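PDB 4EHX: tetraacyldisaccharide 4'-kinase, which acts as the ATP-dependent 4'-kinase of lipid A biosynthesis, phosphorylating a tetraacyldisaccharide 1-phosphate to give lipid IVA. Local coordinates for residues Asn18-Asn21 with Thr22-Lys26; Val92-Glu96 with Ala97-Pro101; Gly123-Ala126 with Leu127-Leu130; Glu303-Leu306 with Lys307-Ile310. All blocks are in the same frame, centred on the assembly; numbering follows the deposited sequence.

Contact 1: Asn18-Asn21 with Thr22-Lys26; sequences NFRN and TLYDK
T22 grips the carbonyl oxygen of N18 twice, one turn back along the chain. Its backbone N donates to N18 O at 2.9 Å, and its hydroxyl OG1 reaches the same N18 O from the opposite face of the carbonyl plane. The hydroxyl gets there because OG1 stands beside the backbone N, opposite the carbonyl carbon (chi1 -65°), which folds it back over the preceding turn. A valine in its place would probably leave N18 O with the backbone N-H as its single donor from this turn, losing the second hold on that carbonyl. The closely packed side carries N21, which is buried: its amide is held by E172 through ND2 and by R144 through OD1, so a short side chain with both a donor and an acceptor suits the spot. These residues form the last turns of helix 7-25, where the usual i to i+4 bonds continue through D25 N to N21 O at 2.8 Å, and K26 leaves helical geometry. D25, itself exposed, turns its carboxylate to R144 in a salt bridge. On the outer side F19 is exposed, and L23 gives its ring an apolar neighbour: L23 CG lies over one face, while L23 CD1 comes to 3.6 Å from F19 CE2. On another side of the helix R20, partly exposed, runs extended past the buried Y24, whose CE2 lies 3.6 Å above the guanidinium plane, the two groups inclined by 65°. The far end of R20 is claimed by the carbonyl of Q142, and a bound HEPES molecule lies close by.

Contact 2: Val92-Glu96 with Ala97-Pro101; sequences VSWEE and AGDEP
The carbonyl oxygen of S93 takes two backbone N-H groups, A97 N at 2.9 Å and, weakly, E96 N. Both belong to the short helix 94-97, for which S93 is the N-cap: its hydroxyl OG also accepts a weak bond from E96 N at 3.3 Å. Serine suits the place because its short side chain can turn back to a first-turn N-H, that of E96, which the regular i to i+4 pattern does not serve. The same OG gives a weak bond to E95 OE1, and this carboxylate oxygen sits 3.4 Å above the middle of the W94 indole. The helix stops at G98, whose N donates to W94 O at 2.7 Å, though with a bent N-H...O angle of 131°. G98 then turns with positive phi, a conformation in which a side chain would press against the carbonyl oxygen of A97; glycine avoids this, and the residue also serves as N-cap of the next helix, 99-107. On the inner side A97 is buried, and its single methyl fits between neighbours: CB lies 3.6 Å from V92 CG2, and strand 81-86 covers both side chains through V84. W94, by contrast with A97, is partly exposed. Here CG stands between the backbone N and the carbonyl carbon (chi1 60°), which swings the indole out beside the second helix, where Y102 meets it edge-to-face. D99 has its OD2 in a long, weak ion pair with K284, while its OD1 lies 3.7 Å from W94 CD1, the carboxylate inclined by 70° to the indole.

Contact 3: Gly123-Ala126 with Leu127-Leu130; sequences GLLA and LEKL
The later part of helix 119-130 has an apolar side against strands and an outer side carrying E128 and K129. Four successive backbone bonds hold it, beginning with L127 N to G123 O; the bond from L130 N to A126 O is the shortest, at 2.7 Å. The inward side is built from small and branched apolar residues. G123 offers only its backbone, over which L127 lays CG, 3.3 Å from G123 O. A126 is nearly as compact, and its CB meets L130 CD1 at 4.1 Å. Beneath them lie the strands: A126 and L127 both touch F135, while L130 reaches V114. The flank next to strand 81-86 is carried by L125 and K129, both of which touch I83. L125 has its CG swung away from the backbone N (chi1 174°), which carries CD1 along the helix to 3.7 Å from K129 CG. Lysine serves well at this border, since its CG can lie against a leucine methyl while a bend at chi2 leads the ammonium outward. There K129 NZ pairs with E128 OE2, but at 3.7 Å the salt bridge is long. The carbonyl of L130 is bonded by Y87 OH and R66 NH2. Lying between strands 112-116 and 134-138 in the chain and packed on both, this amphipathic helix is of the kind that flanks the parallel strands in the alpha/beta core of P-loop kinases.

Contact 4: Glu303-Leu306 with Lys307-Ile310; sequences EEKL and KKLI
K307 brings CE and NZ above one side of the flat carboxylate of E303, while the carboxylate's two oxygens are bonded to other partners: OE1 to the hydroxyl of Y57, OE2 to a water. This is the first turn of helix 303-312, close to the C terminus, which packs on helix 51-61, the helix that begins at the predicted ATP-binding residues K51 and T52; a glutamate is probably favoured here by the positive end of its own helix. The water donates to OE2 of E303 at 2.7 Å and accepts from K307 NZ at 3.2 Å, so it bridges two charges whose atoms, E303 OE2 and K307 NZ, stand 4.0 Å apart, beyond a salt bridge. K307 is extended beyond CG and lays CE 3.9 Å from E303 CG, so that lysine supplies apolar length as well as charge. Putting an alanine here in place of E303 would take away the carboxylate that Y57 and the water bond to, and is likely to leave the K307 ammonium freer to turn. On the exposed flank K305 and K308 run side by side in the same direction, K305 NZ and K308 NZ 4.4 Å apart, a closeness of like charges likely to be eased by solvent. K305, folded at chi2 and chi3, also touches F202. The buried flank is apolar: L306 packs on F54, I310 on L58 and L61. L306 sends CG opposite its backbone N (chi1 175°), toward the next turn, where I310 CD1 meets it at 3.9 Å; I310 CG1, meanwhile, rests 3.3 Å from L306 O.

How the contacts relate
From the N terminus the four contacts follow in series; none nests in or crosses another. Each closes only a local turn: the final stretch of helix 7-25 in contact 1, a short helix and the glycine turn into helix 99-107 in contact 2, the later part of helix 119-130 in contact 3, and the start of helix 303-312 in contact 4. Contacts 2 and 3 are the nearest pair, about 10 Å between closest atoms, and both lean on strand 81-86. Contact 1 joins its helix to loops around R144 and E172, while contact 4 ties the last helix to helix 51-61 and lies across the chain's centre from contact 2.

Contact 1: Asn18-Asn21 with Thr22-Lys26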
loop_
_atom_site.group_PDB
_atom_site.type_symbol
_atom_site.label_atom_id
_atom_site.label_comp_id
_atom_site.label_asym_id
_atom_site.label_seq_id
_atom_site.Cartn_x
_atom_site.Cartn_y
_atom_site.Cartn_z
ATOM N N ASN A 18 -16.586 12.484 12.387
ATOM C CA ASN A 18 -18.018 12.367 12.093
ATOM C C ASN A 18 -18.583 13.643 11.484
ATOM O O ASN A 18 -19.424 13.591 10.593
ATOM C CB ASN A 18 -18.836 12.005 13.344
ATOM C CG ASN A 18 -18.702 10.537 13.741
ATOM O OD1 ASN A 18 -18.099 9.736 13.025
ATOM N ND2 ASN A 18 -19.285 10.177 14.889
ATOM N N PHE A 19 -18.138 14.791 11.978
ATOM C CA PHE A 19 -18.618 16.060 11.429
ATOM C C PHE A 19 -18.183 16.220 9.976
ATOM O O PHE A 19 -18.991 16.575 9.111
ATOM C CB PHE A 19 -18.133 17.255 12.261
ATOM C CG PHE A 19 -18.610 18.585 11.733
ATOM C CD1 PHE A 19 -19.953 18.922 11.785
ATOM C CD2 PHE A 19 -17.718 19.489 11.175
ATOM C CE1 PHE A 19 -20.399 20.139 11.297
ATOM C CE2 PHE A 19 -18.161 20.720 10.693
ATOM C CZ PHE A 19 -19.499 21.036 10.749
ATOM N N ARG A 20 -16.917 15.932 9.695
ATOM C CA ARG A 20 -16.422 16.044 8.322
ATOM C C ARG A 20 -17.167 15.070 7.418
ATOM O O ARG A 20 -17.572 15.411 6.297
ATOM C CB ARG A 20 -14.908 15.770 8.266
ATOM C CG ARG A 20 -14.325 15.801 6.830
ATOM C CD ARG A 20 -12.780 15.777 6.820
ATOM N NE ARG A 20 -12.257 15.549 5.471
ATOM C CZ ARG A 20 -12.145 14.340 4.944
ATOM N NH1 ARG A 20 -12.493 13.285 5.671
ATOM N NH2 ARG A 20 -11.676 14.177 3.715
ATOM N N ASN A 21 -17.364 13.846 7.896
ATOM C CA ASN A 21 -18.036 12.872 7.042
ATOM C C ASN A 21 -19.508 13.215 6.806
ATOM O O ASN A 21 -20.040 12.960 5.733
ATOM C CB ASN A 21 -17.864 11.449 7.570
ATOM C CG ASN A 21 -16.521 10.843 7.171
ATOM O OD1 ASN A 21 -16.056 11.039 6.053
ATOM N ND2 ASN A 21 -15.897 10.108 8.092
ATOM N N THR A 22 -20.153 13.807 7.807
ATOM C CA THR A 22 -21.531 14.276 7.624
ATOM C C THR A 22 -21.604 15.329 6.522
ATOM O O THR A 22 -22.524 15.319 5.687
ATOM C CB THR A 22 -22.110 14.836 8.933
ATOM O OG1 THR A 22 -22.201 13.776 9.893
ATOM C CG2 THR A 22 -23.489 15.434 8.704
ATOM N N LEU A 23 -20.628 16.229 6.495
ATOM C CA LEU A 23 -20.612 17.256 5.451
ATOM C C LEU A 23 -20.537 16.643 4.052
ATOM O O LEU A 23 -21.286 17.045 3.152
ATOM C CB LEU A 23 -19.474 18.260 5.680
ATOM C CG LEU A 23 -19.626 19.103 6.953
ATOM C CD1 LEU A 23 -18.391 19.961 7.200
ATOM C CD2 LEU A 23 -20.873 19.960 6.876
ATOM N N TYR A 24 -19.656 15.664 3.860
ATOM C CA TYR A 24 -19.589 14.995 2.563
ATOM C C TYR A 24 -20.851 14.185 2.280
ATOM O O TYR A 24 -21.357 14.216 1.165
ATOM C CB TYR A 24 -18.353 14.108 2.442
ATOM C CG TYR A 24 -17.108 14.896 2.080
ATOM C CD1 TYR A 24 -16.918 15.357 0.785
ATOM C CD2 TYR A 24 -16.147 15.196 3.037
ATOM C CE1 TYR A 24 -15.799 16.074 0.445
ATOM C CE2 TYR A 24 -15.007 15.923 2.703
ATOM C CZ TYR A 24 -14.848 16.360 1.405
ATOM O OH TYR A 24 -13.742 17.087 1.045
ATOM N N ASP A 25 -21.333 13.457 3.290
ATOM C CA ASP A 25 -22.537 12.631 3.160
ATOM C C ASP A 25 -23.708 13.445 2.606
ATOM O O ASP A 25 -24.464 12.967 1.765
ATOM C CB ASP A 25 -22.958 12.071 4.525
ATOM C CG ASP A 25 -22.085 10.930 4.996
ATOM O OD1 ASP A 25 -21.195 10.481 4.236
ATOM O OD2 ASP A 25 -22.303 10.464 6.144
ATOM N N LYS A 26 -23.843 14.675 3.087
ATOM C CA LYS A 26 -25.015 15.495 2.807
ATOM C C LYS A 26 -24.802 16.565 1.743
ATOM O O LYS A 26 -25.659 17.429 1.551
ATOM C CB LYS A 26 -25.525 16.120 4.109
ATOM C CG LYS A 26 -25.899 15.076 5.151
ATOM C CD LYS A 26 -26.659 15.676 6.324
ATOM C CE LYS A 26 -27.415 14.585 7.084
ATOM N NZ LYS A 26 -27.786 14.998 8.469
#

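Contact 2: Val92-Glu96 with Ala97-Pro101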
loop_
_atom_site.group_PDB
_atom_site.type_symbol
_atom_site.label_atom_id
_atom_site.label_comp_id
_atom_site.label_asym_id
_atom_site.label_seq_id
_atom_site.Cartn_x
_atom_site.Cartn_y
_atom_site.Cartn_z
ATOM N N VAL A 92 12.411 10.639 -10.404
ATOM C CA VAL A 92 12.953 11.320 -9.233
ATOM C C VAL A 92 13.520 10.301 -8.250
ATOM O O VAL A 92 13.244 9.109 -8.358
ATOM C CB VAL A 92 11.860 12.126 -8.503
ATOM C CG1 VAL A 92 11.292 13.207 -9.414
ATOM C CG2 VAL A 92 10.757 11.193 -8.032
ATOM N N SER A 93 14.303 10.768 -7.283
ATOM C CA SER A 93 14.824 9.887 -6.244
ATOM C C SER A 93 13.766 9.670 -5.167
ATOM O O SER A 93 12.777 10.399 -5.110
ATOM C CB SER A 93 16.076 10.494 -5.618
ATOM O OG SER A 93 15.758 11.700 -4.943
ATOM N N TRP A 94 13.967 8.676 -4.306
ATOM C CA TRP A 94 13.037 8.463 -3.199
ATOM C C TRP A 94 13.070 9.664 -2.263
ATOM O O TRP A 94 12.045 10.057 -1.704
ATOM C CB TRP A 94 13.345 7.166 -2.441
ATOM C CG TRP A 94 14.712 7.109 -1.831
ATOM C CD1 TRP A 94 15.076 7.550 -0.592
ATOM C CD2 TRP A 94 15.893 6.557 -2.425
ATOM N NE1 TRP A 94 16.416 7.315 -0.381
ATOM C CE2 TRP A 94 16.939 6.705 -1.492
ATOM C CE3 TRP A 94 16.171 5.958 -3.659
ATOM C CZ2 TRP A 94 18.239 6.278 -1.753
ATOM C CZ3 TRP A 94 17.465 5.531 -3.916
ATOM C CH2 TRP A 94 18.483 5.695 -2.966
ATOM N N GLU A 95 14.253 10.256 -2.108
ATOM C CA GLU A 95 14.391 11.468 -1.312
ATOM C C GLU A 95 13.370 12.532 -1.733
ATOM O O GLU A 95 12.738 13.166 -0.887
ATOM C CB GLU A 95 15.818 12.025 -1.399
ATOM C CG GLU A 95 16.904 11.150 -0.754
ATOM C CD GLU A 95 17.681 10.299 -1.756
ATOM O OE1 GLU A 95 17.106 9.917 -2.801
ATOM O OE2 GLU A 95 18.870 10.013 -1.494
ATOM N N GLU A 96 13.207 12.720 -3.039
ATOM C CA GLU A 96 12.288 13.741 -3.554
ATOM C C GLU A 96 10.839 13.255 -3.668
ATOM O O GLU A 96 9.899 14.037 -3.523
ATOM C CB GLU A 96 12.775 14.269 -4.909
ATOM C CG GLU A 96 11.907 15.366 -5.503
ATOM C CD GLU A 96 12.562 16.064 -6.683
ATOM O OE1 GLU A 96 13.705 15.700 -7.039
ATOM O OE2 GLU A 96 11.931 16.981 -7.252
ATOM N N ALA A 97 10.655 11.967 -3.924
ATOM C CA ALA A 97 9.313 11.424 -4.092
ATOM C C ALA A 97 8.654 11.136 -2.751
ATOM O O ALA A 97 7.431 11.141 -2.643
ATOM C CB ALA A 97 9.355 10.152 -4.934
ATOM N N GLY A 98 9.473 10.886 -1.737
ATOM C CA GLY A 98 8.995 10.266 -0.516
ATOM C C GLY A 98 9.106 8.759 -0.668
ATOM O O GLY A 98 8.965 8.231 -1.771
ATOM N N ASP A 99 9.369 8.063 0.432
ATOM C CA ASP A 99 9.575 6.618 0.388
ATOM C C ASP A 99 8.392 5.845 -0.187
ATOM O O ASP A 99 8.581 4.841 -0.873
ATOM C CB ASP A 99 9.920 6.076 1.777
ATOM C CG ASP A 99 11.375 6.300 2.150
ATOM O OD1 ASP A 99 12.052 7.128 1.497
ATOM O OD2 ASP A 99 11.840 5.646 3.106
ATOM N N GLU A 100 7.176 6.309 0.090
ATOM C CA GLU A 100 5.964 5.574 -0.294
ATOM C C GLU A 100 5.660 5.572 -1.801
ATOM O O GLU A 100 5.450 4.507 -2.402
ATOM C CB GLU A 100 4.740 6.102 0.475
ATOM C CG GLU A 100 5.001 6.439 1.947
ATOM C CD GLU A 100 5.733 7.767 2.149
ATOM O OE1 GLU A 100 5.218 8.819 1.705
ATOM O OE2 GLU A 100 6.824 7.760 2.758
ATOM N N PRO A 101 5.577 6.766 -2.413
ATOM C CA PRO A 101 5.352 6.759 -3.866
ATOM C C PRO A 101 6.534 6.117 -4.604
ATOM O O PRO A 101 6.324 5.467 -5.624
ATOM C CB PRO A 101 5.253 8.252 -4.215
ATOM C CG PRO A 101 4.847 8.923 -2.921
ATOM C CD PRO A 101 5.591 8.135 -1.863
#

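Contact 3: Gly123-Ala126 with Leu127-Leu130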
loop_
_atom_site.group_PDB
_atom_site.type_symbol
_atom_site.label_atom_id
_atom_site.label_comp_id
_atom_site.label_asym_id
_atom_site.label_seq_id
_atom_site.Cartn_x
_atom_site.Cartn_y
_atom_site.Cartn_z
ATOM N N GLY A 123 -4.321 14.146 -10.564
ATOM C CA GLY A 123 -5.006 13.604 -11.725
ATOM C C GLY A 123 -4.949 14.540 -12.925
ATOM O O GLY A 123 -4.753 14.096 -14.046
ATOM N N LEU A 124 -5.129 15.841 -12.706
ATOM C CA LEU A 124 -5.064 16.786 -13.820
ATOM C C LEU A 124 -3.682 16.814 -14.460
ATOM O O LEU A 124 -3.558 16.852 -15.679
ATOM C CB LEU A 124 -5.446 18.211 -13.381
ATOM C CG LEU A 124 -6.909 18.455 -13.011
ATOM C CD1 LEU A 124 -7.166 19.954 -12.828
ATOM C CD2 LEU A 124 -7.835 17.878 -14.065
ATOM N N LEU A 125 -2.640 16.821 -13.638
ATOM C CA LEU A 125 -1.284 16.843 -14.184
ATOM C C LEU A 125 -1.032 15.570 -14.987
ATOM O O LEU A 125 -0.429 15.606 -16.058
ATOM C CB LEU A 125 -0.243 16.967 -13.070
ATOM C CG LEU A 125 1.207 16.850 -13.556
ATOM C CD1 LEU A 125 1.594 18.055 -14.417
ATOM C CD2 LEU A 125 2.171 16.696 -12.387
ATOM N N ALA A 126 -1.488 14.441 -14.457
ATOM C CA ALA A 126 -1.318 13.175 -15.152
ATOM C C ALA A 126 -2.047 13.202 -16.496
ATOM O O ALA A 126 -1.511 12.761 -17.508
ATOM C CB ALA A 126 -1.823 12.013 -14.283
ATOM N N LEU A 127 -3.274 13.712 -16.510
ATOM C CA LEU A 127 -4.017 13.746 -17.761
ATOM C C LEU A 127 -3.270 14.564 -18.806
ATOM O O LEU A 127 -3.221 14.195 -19.973
ATOM C CB LEU A 127 -5.435 14.283 -17.552
ATOM C CG LEU A 127 -6.346 13.273 -16.843
ATOM C CD1 LEU A 127 -7.578 13.957 -16.271
ATOM C CD2 LEU A 127 -6.723 12.116 -17.779
ATOM N N GLU A 128 -2.661 15.656 -18.365
ATOM C CA GLU A 128 -1.927 16.540 -19.257
ATOM C C GLU A 128 -0.653 15.889 -19.797
ATOM O O GLU A 128 -0.372 15.961 -20.990
ATOM C CB GLU A 128 -1.594 17.839 -18.519
ATOM C CG GLU A 128 -0.776 18.839 -19.315
ATOM C CD GLU A 128 -0.510 20.107 -18.526
ATOM O OE1 GLU A 128 -0.856 20.146 -17.324
ATOM O OE2 GLU A 128 0.042 21.064 -19.107
ATOM N N LYS A 129 0.107 15.239 -18.921
ATOM C CA LYS A 129 1.447 14.770 -19.276
ATOM C C LYS A 129 1.539 13.284 -19.614
ATOM O O LYS A 129 2.462 12.868 -20.306
ATOM C CB LYS A 129 2.434 15.067 -18.137
ATOM C CG LYS A 129 2.508 16.523 -17.706
ATOM C CD LYS A 129 3.020 17.415 -18.821
ATOM C CE LYS A 129 3.188 18.849 -18.337
ATOM N NZ LYS A 129 3.535 19.773 -19.461
ATOM N N LEU A 130 0.610 12.478 -19.111
ATOM C CA LEU A 130 0.761 11.023 -19.197
ATOM C C LEU A 130 -0.384 10.310 -19.935
ATOM O O LEU A 130 -0.314 9.102 -20.175
ATOM C CB LEU A 130 0.887 10.437 -17.788
ATOM C CG LEU A 130 2.018 10.938 -16.878
ATOM C CD1 LEU A 130 1.792 10.539 -15.421
ATOM C CD2 LEU A 130 3.378 10.449 -17.369
#

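Contact 4: Glu303-Leu306 with Lys307-Ile310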
loop_
_atom_site.group_PDB
_atom_site.type_symbol
_atom_site.label_atom_id
_atom_site.label_comp_id
_atom_site.label_asym_id
_atom_site.label_seq_id
_atom_site.Cartn_x
_atom_site.Cartn_y
_atom_site.Cartn_z
ATOM N N GLU A 303 -12.235 -13.738 -8.066
ATOM C CA GLU A 303 -11.533 -12.734 -8.854
ATOM C C GLU A 303 -12.326 -12.251 -10.088
ATOM O O GLU A 303 -12.337 -11.053 -10.416
ATOM C CB GLU A 303 -10.174 -13.318 -9.241
ATOM C CG GLU A 303 -9.498 -12.716 -10.419
ATOM C CD GLU A 303 -8.100 -13.267 -10.539
ATOM O OE1 GLU A 303 -7.220 -12.791 -9.793
ATOM O OE2 GLU A 303 -7.897 -14.198 -11.341
ATOM N N GLU A 304 -13.004 -13.168 -10.761
ATOM C CA GLU A 304 -13.773 -12.784 -11.939
ATOM C C GLU A 304 -14.917 -11.816 -11.622
ATOM O O GLU A 304 -15.286 -11.008 -12.470
ATOM C CB GLU A 304 -14.271 -14.009 -12.711
ATOM C CG GLU A 304 -13.151 -14.691 -13.490
ATOM C CD GLU A 304 -13.444 -16.145 -13.786
ATOM O OE1 GLU A 304 -12.989 -17.018 -12.999
ATOM O OE2 GLU A 304 -14.130 -16.405 -14.803
ATOM N N LYS A 305 -15.478 -11.900 -10.416
ATOM C CA LYS A 305 -16.502 -10.940 -10.009
ATOM C C LYS A 305 -15.899 -9.549 -9.811
ATOM O O LYS A 305 -16.532 -8.541 -10.125
ATOM C CB LYS A 305 -17.219 -11.375 -8.732
ATOM C CG LYS A 305 -17.899 -12.740 -8.830
ATOM C CD LYS A 305 -18.935 -12.767 -9.933
ATOM C CE LYS A 305 -20.055 -11.770 -9.666
ATOM N NZ LYS A 305 -20.910 -11.593 -10.868
ATOM N N LEU A 306 -14.688 -9.487 -9.277
ATOM C CA LEU A 306 -14.024 -8.195 -9.144
ATOM C C LEU A 306 -13.700 -7.620 -10.523
ATOM O O LEU A 306 -13.895 -6.421 -10.764
ATOM C CB LEU A 306 -12.776 -8.302 -8.269
ATOM C CG LEU A 306 -11.947 -7.019 -8.175
ATOM C CD1 LEU A 306 -12.792 -5.890 -7.545
ATOM C CD2 LEU A 306 -10.680 -7.257 -7.372
ATOM N N LYS A 307 -13.253 -8.482 -11.439
ATOM C CA LYS A 307 -12.930 -8.051 -12.799
ATOM C C LYS A 307 -14.164 -7.452 -13.453
ATOM O O LYS A 307 -14.076 -6.461 -14.178
ATOM C CB LYS A 307 -12.418 -9.225 -13.658
ATOM C CG LYS A 307 -11.000 -9.707 -13.284
ATOM C CD LYS A 307 -10.576 -10.860 -14.201
ATOM C CE LYS A 307 -9.116 -11.271 -13.997
ATOM N NZ LYS A 307 -8.787 -12.466 -14.839
ATOM N N LYS A 308 -15.318 -8.062 -13.211
ATOM C CA LYS A 308 -16.565 -7.543 -13.769
ATOM C C LYS A 308 -16.907 -6.163 -13.222
ATOM O O LYS A 308 -17.349 -5.297 -13.979
ATOM C CB LYS A 308 -17.724 -8.514 -13.530
ATOM C CG LYS A 308 -19.064 -8.038 -14.082
ATOM C CD LYS A 308 -20.080 -9.173 -14.096
ATOM C CE LYS A 308 -21.424 -8.706 -14.640
ATOM N NZ LYS A 308 -22.437 -9.801 -14.611
ATOM N N LEU A 309 -16.710 -5.950 -11.920
ATOM C CA LEU A 309 -16.981 -4.633 -11.337
ATOM C C LEU A 309 -16.073 -3.598 -11.971
ATOM O O LEU A 309 -16.487 -2.476 -12.238
ATOM C CB LEU A 309 -16.753 -4.607 -9.822
ATOM C CG LEU A 309 -17.773 -5.262 -8.890
ATOM C CD1 LEU A 309 -17.249 -5.216 -7.458
ATOM C CD2 LEU A 309 -19.138 -4.588 -8.994
ATOM N N ILE A 310 -14.824 -3.982 -12.203
ATOM C CA ILE A 310 -13.849 -3.048 -12.749
ATOM C C ILE A 310 -14.199 -2.680 -14.182
ATOM O O ILE A 310 -14.237 -1.505 -14.542
ATOM C CB ILE A 310 -12.442 -3.623 -12.653
ATOM C CG1 ILE A 310 -12.040 -3.741 -11.179
ATOM C CG2 ILE A 310 -11.429 -2.764 -13.423
ATOM C CD1 ILE A 310 -10.788 -4.559 -10.963
HETATM O O HOH W 1 -9.791 -14.896 -13.068
#